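MRNA export protein (PDB 4WPM) probably takes part in exporting mRNA from the nucleus to the cytoplasm, the piece described here being its RNA recognition motif domain. Local coordinates at residues I22-L27 with V67-N72. Numbering follows the deposited sequence.
Sequences IKILGL and VWLKVN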
loop_
_atom_site.group_PDB
_atom_site.type_symbol
_atom_site.label_atom_id
_atom_site.label_comp_id
_atom_site.label_asym_id
_atom_site.label_seq_id
_atom_site.Cartn_x
_atom_site.Cartn_y
_atom_site.Cartn_z
ATOM N N ILE A 22 5.429 3.847 11.547
ATOM C CA ILE A 22 6.182 3.626 10.317
ATOM C C ILE A 22 5.397 2.736 9.359
ATOM O O ILE A 22 4.850 1.708 9.762
ATOM C CB ILE A 22 7.556 2.979 10.602
ATOM C CG1 ILE A 22 8.387 3.862 11.537
ATOM C CG2 ILE A 22 8.309 2.703 9.301
ATOM C CD1 ILE A 22 8.761 5.217 10.959
ATOM N N LYS A 23 5.351 3.141 8.093
ATOM C CA LYS A 23 4.732 2.343 7.039
ATOM C C LYS A 23 5.801 1.774 6.113
ATOM O O LYS A 23 6.675 2.503 5.640
ATOM C CB LYS A 23 3.738 3.190 6.243
ATOM C CG LYS A 23 2.523 3.632 7.048
ATOM C CD LYS A 23 1.520 4.427 6.211
ATOM C CE LYS A 23 0.968 3.638 5.032
ATOM N NZ LYS A 23 -0.031 4.434 4.266
ATOM N N ILE A 24 5.720 0.471 5.859
ATOM C CA ILE A 24 6.675 -0.216 4.993
ATOM C C ILE A 24 5.970 -0.852 3.801
ATOM O O ILE A 24 4.987 -1.576 3.964
ATOM C CB ILE A 24 7.448 -1.307 5.762
ATOM C CG1 ILE A 24 8.155 -0.707 6.979
ATOM C CG2 ILE A 24 8.454 -2.000 4.846
ATOM C CD1 ILE A 24 8.729 -1.738 7.928
ATOM N N LEU A 25 6.489 -0.578 2.608
ATOM C CA LEU A 25 5.930 -1.100 1.367
ATOM C C LEU A 25 6.959 -1.956 0.634
ATOM O O LEU A 25 8.146 -1.632 0.632
ATOM C CB LEU A 25 5.470 0.051 0.471
ATOM C CG LEU A 25 4.633 -0.291 -0.762
ATOM C CD1 LEU A 25 3.342 -1.008 -0.390
ATOM C CD2 LEU A 25 4.341 0.978 -1.546
ATOM N N GLY A 26 6.499 -3.042 0.018
ATOM C CA GLY A 26 7.355 -3.879 -0.808
ATOM C C GLY A 26 7.520 -5.306 -0.315
ATOM O O GLY A 26 8.179 -6.115 -0.968
ATOM N N LEU A 27 6.930 -5.623 0.833
ATOM C CA LEU A 27 7.032 -6.971 1.387
ATOM C C LEU A 27 6.270 -7.968 0.520
ATOM O O LEU A 27 6.675 -9.121 0.384
ATOM C CB LEU A 27 6.503 -7.014 2.823
ATOM C CG LEU A 27 6.627 -8.364 3.535
ATOM C CD1 LEU A 27 8.087 -8.768 3.699
ATOM C CD2 LEU A 27 5.929 -8.333 4.885
ATOM N N VAL A 67 3.241 -2.817 5.776
ATOM C CA VAL A 67 3.576 -3.265 7.120
ATOM C C VAL A 67 3.645 -2.048 8.034
ATOM O O VAL A 67 4.359 -1.086 7.743
ATOM C CB VAL A 67 4.918 -4.028 7.161
ATOM C CG1 VAL A 67 5.315 -4.357 8.599
ATOM C CG2 VAL A 67 4.841 -5.292 6.327
ATOM N N TRP A 68 2.903 -2.095 9.135
ATOM C CA TRP A 68 2.842 -0.984 10.076
ATOM C C TRP A 68 3.680 -1.310 11.303
ATOM O O TRP A 68 3.620 -2.425 11.813
ATOM C CB TRP A 68 1.396 -0.697 10.488
ATOM C CG TRP A 68 0.499 -0.319 9.348
ATOM C CD1 TRP A 68 0.018 -1.143 8.371
ATOM C CD2 TRP A 68 -0.037 0.981 9.074
ATOM N NE1 TRP A 68 -0.777 -0.434 7.503
ATOM C CE2 TRP A 68 -0.828 0.871 7.913
ATOM C CE3 TRP A 68 0.079 2.227 9.697
ATOM C CZ2 TRP A 68 -1.499 1.961 7.362
ATOM C CZ3 TRP A 68 -0.589 3.308 9.147
ATOM C CH2 TRP A 68 -1.368 3.168 7.992
ATOM N N LEU A 69 4.470 -0.342 11.758
ATOM C CA LEU A 69 5.288 -0.511 12.957
ATOM C C LEU A 69 5.148 0.693 13.875
ATOM O O LEU A 69 5.176 1.839 13.424
ATOM C CB LEU A 69 6.759 -0.716 12.591
ATOM C CG LEU A 69 7.084 -1.948 11.747
ATOM C CD1 LEU A 69 8.545 -1.927 11.333
ATOM C CD2 LEU A 69 6.761 -3.217 12.513
ATOM N N LYS A 70 4.998 0.419 15.168
ATOM C CA LYS A 70 4.948 1.461 16.182
ATOM C C LYS A 70 6.261 1.467 16.965
ATOM O O LYS A 70 6.594 0.488 17.633
ATOM C CB LYS A 70 3.749 1.230 17.104
ATOM C CG LYS A 70 3.091 2.498 17.617
ATOM C CD LYS A 70 1.763 2.180 18.287
ATOM C CE LYS A 70 0.982 3.441 18.619
ATOM N NZ LYS A 70 -0.040 3.204 19.676
ATOM N N VAL A 71 7.000 2.570 16.872
ATOM C CA VAL A 71 8.339 2.662 17.454
ATOM C C VAL A 71 8.603 4.049 18.036
ATOM O O VAL A 71 7.900 5.006 17.713
ATOM C CB VAL A 71 9.429 2.346 16.405
ATOM C CG1 VAL A 71 9.260 0.933 15.864
ATOM C CG2 VAL A 71 9.394 3.363 15.266
ATOM N N ASN A 72 9.618 4.156 18.891
ATOM C CA ASN A 72 10.016 5.456 19.423
ATOM C C ASN A 72 10.728 6.272 18.347
ATOM O O ASN A 72 11.007 5.767 17.260
ATOM C CB ASN A 72 10.904 5.293 20.658
ATOM C CG ASN A 72 12.166 4.505 20.377
ATOM O OD1 ASN A 72 13.119 5.021 19.793
ATOM N ND2 ASN A 72 12.181 3.246 20.802
#
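I22 to I24 pair antiparallel with L69 to V67, I22 and L69 as well as I24 and V67 forming hydrogen-bonded pairs (I22 N to L69 O, I24 N to V67 O and V67 N to I24 O at 2.8 Å, L69 N to I22 O at 2.9 Å), while K23 and W68 make the non-hydrogen-bonded pair between them. There, K23 runs side by side with the W68 indole, laying its methylenes over one face of the six-membered ring: CG sits 3.9 Å from the ring centroid in a CH-pi contact, and K23 CD follows at 3.6 Å from W68 CH2. A bend at chi3 (60°) turns CE so that it stays near CZ2 and CH2. On the other face of the sheet the contacts are aliphatic. I24 CD1 meets L69 CD1 at 3.4 Å, I22 CG1 reaches V71 CG2 with the two side chains crossed at about a right angle, and beyond the strand L27 CD2 packs on V67 CG2 at 3.5 Å. K23 and W68 lie on the face RRM domains commonly use for RNA, though such a role is only possible here. Strands 20-25 and 66-71 are inner strands of the RRM sheet, with 90-97 beyond 20-25 and 59-63 beyond 66-71. Helix 40-51 covers the aliphatic face: L47 packs on I24, L40 and L43 on V67, and L44 on L69.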